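Local atomic coordinates of prolyl-tRNA synthetase (Giardia lamblia ATCC 50803, PDB entry 3IAL), a protein that probably joins L-proline to tRNA(Pro) at the expense of ATP, by way of the prolyl-adenylate that is bound in this structure. Residues 227-230 / 234-237; 200-205 / 275-280. One frame throughout, in Å; residues are numbered along the deposited sequence.

Contact 1. Residues 227-230 / 234-237; sequences DVVM and RVLQ. With PR8 (5'-O-[(R)-hydroxy{[(2S)-pyrrolidin-2-ylcarbonyl]oxy}phosphoryl]adenosine), chain H.
V228 and L236 face each other as a hydrogen-bonded pair of an antiparallel beta hairpin. The V228 N-H runs almost straight (178°) to L236 O at 2.9 Å, and L236 N returns a bond to V228 O. Two residues nearer the turn, M230 N donates to R234 O. V228 O is gripped further by a CA-H...O contact, V235 CA lying 3.2 Å from it.

M230 packs closely on L236. With CG anti to the carbonyl carbon (chi1 -64°), M230 CG comes to 3.9 Å from L236 CB, and the bend at chi2 leaves M230 SD near L236 CD2. On the other face V229 CG2 meets V235 CG1 more loosely, at 4.1 Å. R234 is the partly exposed margin: its guanidinium leads away from the hairpin to a cation-pi contact with Y518.

Q237 is also partly exposed, and its chain carries the contact to the adenylate. With CG anti to the backbone N (chi1 -178°) and the chain extended beyond it, NE2 donates to O3' of PR8 at 2.9 Å. The ribose O2' donates to Q237 O, so backbone and side chain together hold both hydroxyls. D227 OD1 lies 3.6 Å from Q237 CB. Its carboxylate forms salt bridges with R211 and R487. R211, itself paired with D227, probably holds the Q237 amide with OE1 turned to it, leaving NE2 between the ribose O3' and the phosphate, whose O2P lies 2.8 Å from NE2. The two arginines probably favour a charged D227 despite its burial.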
loop_
_atom_site.group_PDB
_atom_site.type_symbol
_atom_site.label_atom_id
_atom_site.label_comp_id
_atom_site.label_asym_id
_atom_site.label_seq_id
_atom_site.Cartn_x
_atom_site.Cartn_y
_atom_site.Cartn_z
ATOM N N ASP B 227 -25.181 5.351 -0.701
ATOM C CA ASP B 227 -25.742 4.657 -1.854
ATOM C C ASP B 227 -25.609 5.538 -3.097
ATOM O O ASP B 227 -26.269 6.566 -3.200
ATOM C CB ASP B 227 -27.223 4.342 -1.619
ATOM C CG ASP B 227 -27.437 3.093 -0.812
ATOM O OD1 ASP B 227 -26.490 2.289 -0.656
ATOM O OD2 ASP B 227 -28.580 2.893 -0.351
ATOM N N VAL B 228 -24.763 5.128 -4.033
ATOM C CA VAL B 228 -24.429 5.964 -5.181
ATOM C C VAL B 228 -25.245 5.542 -6.400
ATOM O O VAL B 228 -25.213 4.391 -6.793
ATOM C CB VAL B 228 -22.939 5.866 -5.512
ATOM C CG1 VAL B 228 -22.625 6.584 -6.827
ATOM C CG2 VAL B 228 -22.100 6.435 -4.364
ATOM N N VAL B 229 -25.967 6.481 -6.998
ATOM C CA VAL B 229 -26.690 6.197 -8.230
ATOM C C VAL B 229 -25.711 5.977 -9.394
ATOM O O VAL B 229 -24.888 6.839 -9.702
ATOM C CB VAL B 229 -27.668 7.315 -8.602
ATOM C CG1 VAL B 229 -28.393 6.954 -9.898
ATOM C CG2 VAL B 229 -28.656 7.562 -7.465
ATOM N N MET B 230 -25.815 4.807 -10.021
ATOM C CA MET B 230 -24.994 4.445 -11.170
ATOM C C MET B 230 -25.752 4.738 -12.471
ATOM O O MET B 230 -26.978 4.903 -12.443
ATOM C CB MET B 230 -24.627 2.966 -11.082
ATOM C CG MET B 230 -23.752 2.646 -9.869
ATOM S SD MET B 230 -22.043 3.162 -10.108
ATOM C CE MET B 230 -21.495 1.918 -11.264
ATOM N N ARG B 234 -29.513 1.726 -11.012
ATOM C CA ARG B 234 -29.379 1.035 -9.730
ATOM C C ARG B 234 -28.448 1.837 -8.842
ATOM O O ARG B 234 -27.638 2.624 -9.343
ATOM C CB ARG B 234 -28.776 -0.354 -9.890
ATOM C CG ARG B 234 -29.513 -1.314 -10.792
ATOM C CD ARG B 234 -28.897 -2.704 -10.640
ATOM N NE ARG B 234 -29.297 -3.618 -11.704
ATOM C CZ ARG B 234 -28.816 -3.602 -12.949
ATOM N NH1 ARG B 234 -27.905 -2.703 -13.324
ATOM N NH2 ARG B 234 -29.259 -4.494 -13.835
ATOM N N VAL B 235 -28.558 1.638 -7.531
ATOM C CA VAL B 235 -27.611 2.231 -6.579
ATOM C C VAL B 235 -26.554 1.199 -6.154
ATOM O O VAL B 235 -26.823 -0.006 -6.092
ATOM C CB VAL B 235 -28.301 2.771 -5.307
ATOM C CG1 VAL B 235 -29.245 3.916 -5.645
ATOM C CG2 VAL B 235 -29.030 1.641 -4.562
ATOM N N LEU B 236 -25.365 1.696 -5.841
ATOM C CA LEU B 236 -24.263 0.878 -5.382
ATOM C C LEU B 236 -23.848 1.355 -3.996
ATOM O O LEU B 236 -23.502 2.524 -3.830
ATOM C CB LEU B 236 -23.097 1.037 -6.367
ATOM C CG LEU B 236 -21.862 0.164 -6.149
ATOM C CD1 LEU B 236 -22.231 -1.310 -6.312
ATOM C CD2 LEU B 236 -20.755 0.566 -7.115
ATOM N N GLN B 237 -23.878 0.470 -2.998
ATOM C CA GLN B 237 -23.412 0.830 -1.657
ATOM C C GLN B 237 -21.901 0.933 -1.701
ATOM O O GLN B 237 -21.204 -0.062 -1.900
ATOM C CB GLN B 237 -23.834 -0.181 -0.586
ATOM C CG GLN B 237 -23.385 0.220 0.816
ATOM C CD GLN B 237 -23.652 -0.835 1.865
ATOM O OE1 GLN B 237 -24.739 -1.400 1.929
ATOM N NE2 GLN B 237 -22.660 -1.095 2.707
HETATM C C PR8 H . -18.069 -3.513 6.591
HETATM N N PR8 H . -16.400 -4.177 8.206
HETATM O O PR8 H . -17.742 -4.551 6.012
HETATM P P PR8 H . -19.640 -3.005 4.733
HETATM N N1 PR8 H . -17.211 -6.310 -4.073
HETATM C C2 PR8 H . -16.711 -5.082 -3.991
HETATM N N3 PR8 H . -16.924 -4.299 -2.931
HETATM C C4 PR8 H . -17.657 -4.717 -1.901
HETATM C C5 PR8 H . -18.206 -5.994 -1.956
HETATM C C6 PR8 H . -17.966 -6.796 -3.069
HETATM N N6 PR8 H . -18.478 -8.026 -3.134
HETATM N N7 PR8 H . -18.886 -6.183 -0.832
HETATM C C8 PR8 H . -18.777 -5.076 -0.096
HETATM N N9 PR8 H . -18.033 -4.169 -0.745
HETATM C CA PR8 H . -17.366 -3.112 7.887
HETATM C CB PR8 H . -16.563 -1.845 7.640
HETATM C CD PR8 H . -15.116 -3.538 8.475
HETATM C CG PR8 H . -15.114 -2.337 7.521
HETATM C "C1'" PR8 H . -17.703 -2.805 -0.223
HETATM O O10 PR8 H . -19.051 -2.658 6.195
HETATM O O1P PR8 H . -20.492 -4.222 4.716
HETATM C "C2'" PR8 H . -18.942 -1.880 -0.150
HETATM O "O2'" PR8 H . -18.589 -0.552 -0.566
HETATM O O2P PR8 H . -20.497 -1.713 4.314
HETATM C "C3'" PR8 H . -19.233 -1.827 1.331
HETATM O "O3'" PR8 H . -19.944 -0.629 1.656
HETATM C "C4'" PR8 H . -17.797 -1.738 1.814
HETATM O "O4'" PR8 H . -17.209 -2.881 1.153
HETATM C "C5'" PR8 H . -17.772 -1.851 3.322
HETATM O "O5'" PR8 H . -18.382 -3.059 3.732
#

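Contact 2. Residues 200-205 / 275-280; sequences DELCFK and TRVLAC. With PR8 (5'-O-[(R)-hydroxy{[(2S)-pyrrolidin-2-ylcarbonyl]oxy}phosphoryl]adenosine), chain H.
F204 presents a ring face to C280 and contributes the largest share of the buried surface. C280 CB lies 3.6 Å from F204 CZ and 3.9 Å from the ring centroid, a CH-pi contact only 23° off the ring normal and offset toward the rim. C280 SG stands farther off, at 4.9 Å from the same centroid, in an oblique sulfur-aromatic contact. The ring reaches the helix because F204 CG sits between its own backbone N and carbonyl carbon (chi1 74°).

V277, nearly one turn earlier on the helix, meets a second side chain of the loop. Its CG1 is pressed to 3.4 Å from L202 CD1, tighter than usual for two carbons, with the side chains crossing at about a right angle.

R276 turns instead to the adenylate, laying one face of its guanidinium against the base near C4 of PR8, while NH1 and NE bond to Q237 O and I163 O. This placement, at the start of the helix after strand 263-274, is consistent with the motif 3 arginine of class II synthetases. The contact thus joins the loop after helix 180-201 to the first turns of helix 276-285, with strand 235-245 touching V277 and C280 through T238 and helix 52-71 receiving L278.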
loop_
_atom_site.group_PDB
_atom_site.type_symbol
_atom_site.label_atom_id
_atom_site.label_comp_id
_atom_site.label_asym_id
_atom_site.label_seq_id
_atom_site.Cartn_x
_atom_site.Cartn_y
_atom_site.Cartn_z
ATOM N N ASP B 200 -14.804 15.980 -3.106
ATOM C CA ASP B 200 -13.730 16.951 -3.350
ATOM C C ASP B 200 -12.731 16.432 -4.384
ATOM O O ASP B 200 -12.249 17.199 -5.221
ATOM C CB ASP B 200 -12.971 17.306 -2.065
ATOM C CG ASP B 200 -13.844 17.980 -1.013
ATOM O OD1 ASP B 200 -15.019 18.308 -1.277
ATOM O OD2 ASP B 200 -13.336 18.191 0.101
ATOM N N GLU B 201 -12.424 15.136 -4.326
ATOM C CA GLU B 201 -11.389 14.554 -5.185
ATOM C C GLU B 201 -11.931 13.779 -6.397
ATOM O O GLU B 201 -11.480 14.013 -7.520
ATOM C CB GLU B 201 -10.434 13.697 -4.353
ATOM C CG GLU B 201 -9.634 14.521 -3.320
ATOM C CD GLU B 201 -8.633 15.487 -3.959
ATOM O OE1 GLU B 201 -7.876 15.074 -4.855
ATOM O OE2 GLU B 201 -8.595 16.661 -3.547
ATOM N N LEU B 202 -12.903 12.891 -6.193
ATOM C CA LEU B 202 -13.449 12.099 -7.307
ATOM C C LEU B 202 -14.678 12.712 -7.952
ATOM O O LEU B 202 -15.239 12.130 -8.872
ATOM C CB LEU B 202 -13.744 10.658 -6.876
ATOM C CG LEU B 202 -12.512 9.889 -6.412
ATOM C CD1 LEU B 202 -12.943 8.521 -5.886
ATOM C CD2 LEU B 202 -11.467 9.772 -7.532
ATOM N N CYS B 203 -15.082 13.890 -7.480
ATOM C CA CYS B 203 -16.127 14.684 -8.128
ATOM C C CYS B 203 -17.471 13.993 -8.336
ATOM O O CYS B 203 -18.142 14.256 -9.333
ATOM C CB CYS B 203 -15.621 15.199 -9.479
ATOM S SG CYS B 203 -14.101 16.128 -9.372
ATOM N N PHE B 204 -17.874 13.121 -7.413
ATOM C CA PHE B 204 -19.230 12.546 -7.452
ATOM C C PHE B 204 -19.907 12.566 -6.077
ATOM O O PHE B 204 -19.289 12.901 -5.070
ATOM C CB PHE B 204 -19.234 11.139 -8.080
ATOM C CG PHE B 204 -18.665 10.059 -7.194
ATOM C CD1 PHE B 204 -19.463 9.418 -6.258
ATOM C CD2 PHE B 204 -17.331 9.675 -7.311
ATOM C CE1 PHE B 204 -18.943 8.413 -5.442
ATOM C CE2 PHE B 204 -16.801 8.673 -6.491
ATOM C CZ PHE B 204 -17.606 8.043 -5.561
ATOM N N LYS B 205 -21.185 12.217 -6.065
ATOM C CA LYS B 205 -22.036 12.333 -4.893
ATOM C C LYS B 205 -22.729 11.002 -4.631
ATOM O O LYS B 205 -23.011 10.249 -5.557
ATOM C CB LYS B 205 -23.096 13.413 -5.158
ATOM C CG LYS B 205 -23.860 13.849 -3.941
ATOM C CD LYS B 205 -24.878 14.905 -4.280
ATOM C CE LYS B 205 -25.829 15.136 -3.107
ATOM N NZ LYS B 205 -26.853 16.190 -3.421
ATOM N N THR B 275 -13.115 -1.175 -3.800
ATOM C CA THR B 275 -12.971 -0.877 -5.228
ATOM C C THR B 275 -14.226 -0.268 -5.871
ATOM O O THR B 275 -14.159 0.287 -6.977
ATOM C CB THR B 275 -12.659 -2.162 -6.005
ATOM O OG1 THR B 275 -13.688 -3.127 -5.750
ATOM C CG2 THR B 275 -11.302 -2.736 -5.591
ATOM N N ARG B 276 -15.366 -0.394 -5.194
ATOM C CA ARG B 276 -16.611 0.255 -5.628
ATOM C C ARG B 276 -16.511 1.775 -5.763
ATOM O O ARG B 276 -17.228 2.366 -6.561
ATOM C CB ARG B 276 -17.747 -0.083 -4.662
ATOM C CG ARG B 276 -18.183 -1.511 -4.755
ATOM C CD ARG B 276 -19.312 -1.784 -3.804
ATOM N NE ARG B 276 -19.979 -3.031 -4.127
ATOM C CZ ARG B 276 -21.080 -3.475 -3.542
ATOM N NH1 ARG B 276 -21.667 -2.775 -2.570
ATOM N NH2 ARG B 276 -21.600 -4.632 -3.943
ATOM N N VAL B 277 -15.646 2.408 -4.973
ATOM C CA VAL B 277 -15.411 3.853 -5.087
ATOM C C VAL B 277 -14.867 4.173 -6.487
ATOM O O VAL B 277 -15.363 5.087 -7.159
ATOM C CB VAL B 277 -14.427 4.367 -4.017
ATOM C CG1 VAL B 277 -14.230 5.880 -4.137
ATOM C CG2 VAL B 277 -14.907 4.007 -2.611
ATOM N N LEU B 278 -13.867 3.398 -6.919
ATOM C CA LEU B 278 -13.314 3.513 -8.267
ATOM C C LEU B 278 -14.393 3.215 -9.312
ATOM O O LEU B 278 -14.540 3.955 -10.279
ATOM C CB LEU B 278 -12.113 2.577 -8.445
ATOM C CG LEU B 278 -11.385 2.586 -9.793
ATOM C CD1 LEU B 278 -10.821 3.969 -10.090
ATOM C CD2 LEU B 278 -10.273 1.525 -9.831
ATOM N N ALA B 279 -15.161 2.150 -9.103
ATOM C CA ALA B 279 -16.286 1.837 -9.988
ATOM C C ALA B 279 -17.176 3.069 -10.209
ATOM O O ALA B 279 -17.520 3.385 -11.350
ATOM C CB ALA B 279 -17.103 0.686 -9.438
ATOM N N CYS B 280 -17.528 3.758 -9.123
ATOM C CA CYS B 280 -18.385 4.956 -9.192
ATOM C C CYS B 280 -17.761 6.083 -10.020
ATOM O O CYS B 280 -18.376 6.581 -10.954
ATOM C CB CYS B 280 -18.706 5.483 -7.791
ATOM S SG CYS B 280 -19.866 4.474 -6.852
HETATM C C PR8 H . -18.069 -3.513 6.591
HETATM N N PR8 H . -16.400 -4.177 8.206
HETATM O O PR8 H . -17.742 -4.551 6.012
HETATM P P PR8 H . -19.640 -3.005 4.733
HETATM N N1 PR8 H . -17.211 -6.310 -4.073
HETATM C C2 PR8 H . -16.711 -5.082 -3.991
HETATM N N3 PR8 H . -16.924 -4.299 -2.931
HETATM C C4 PR8 H . -17.657 -4.717 -1.901
HETATM C C5 PR8 H . -18.206 -5.994 -1.956
HETATM C C6 PR8 H . -17.966 -6.796 -3.069
HETATM N N6 PR8 H . -18.478 -8.026 -3.134
HETATM N N7 PR8 H . -18.886 -6.183 -0.832
HETATM C C8 PR8 H . -18.777 -5.076 -0.096
HETATM N N9 PR8 H . -18.033 -4.169 -0.745
HETATM C CA PR8 H . -17.366 -3.112 7.887
HETATM C CB PR8 H . -16.563 -1.845 7.640
HETATM C CD PR8 H . -15.116 -3.538 8.475
HETATM C CG PR8 H . -15.114 -2.337 7.521
HETATM C "C1'" PR8 H . -17.703 -2.805 -0.223
HETATM O O10 PR8 H . -19.051 -2.658 6.195
HETATM O O1P PR8 H . -20.492 -4.222 4.716
HETATM C "C2'" PR8 H . -18.942 -1.880 -0.150
HETATM O "O2'" PR8 H . -18.589 -0.552 -0.566
HETATM O O2P PR8 H . -20.497 -1.713 4.314
HETATM C "C3'" PR8 H . -19.233 -1.827 1.331
HETATM O "O3'" PR8 H . -19.944 -0.629 1.656
HETATM C "C4'" PR8 H . -17.797 -1.738 1.814
HETATM O "O4'" PR8 H . -17.209 -2.881 1.153
HETATM C "C5'" PR8 H . -17.772 -1.851 3.322
HETATM O "O5'" PR8 H . -18.382 -3.059 3.732
#

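Overall arrangement
Followed from the N terminus, the chain leaves helix 180-201, passes through 200-205 and strand 207-211 before strand 222-229, turns at 231-233 and returns along strand 235-245. Contact 1 closes this short hairpin. Only after strand 263-274 does helix 276-285 begin and contact 2 close, so the hairpin lies wholly within the longer loop. The centres are 11 Å apart, and the contacts touch directly: V228 CG1 packs on C280 SG at 3.5 Å, and its CG2 approaches the F204 ring. L236 likewise lies against R276. Hairpin, the loop after helix 180-201 and helix 276-285 thus form one buried cluster in the class II core, with both contacts reaching the same prolyl-adenylate.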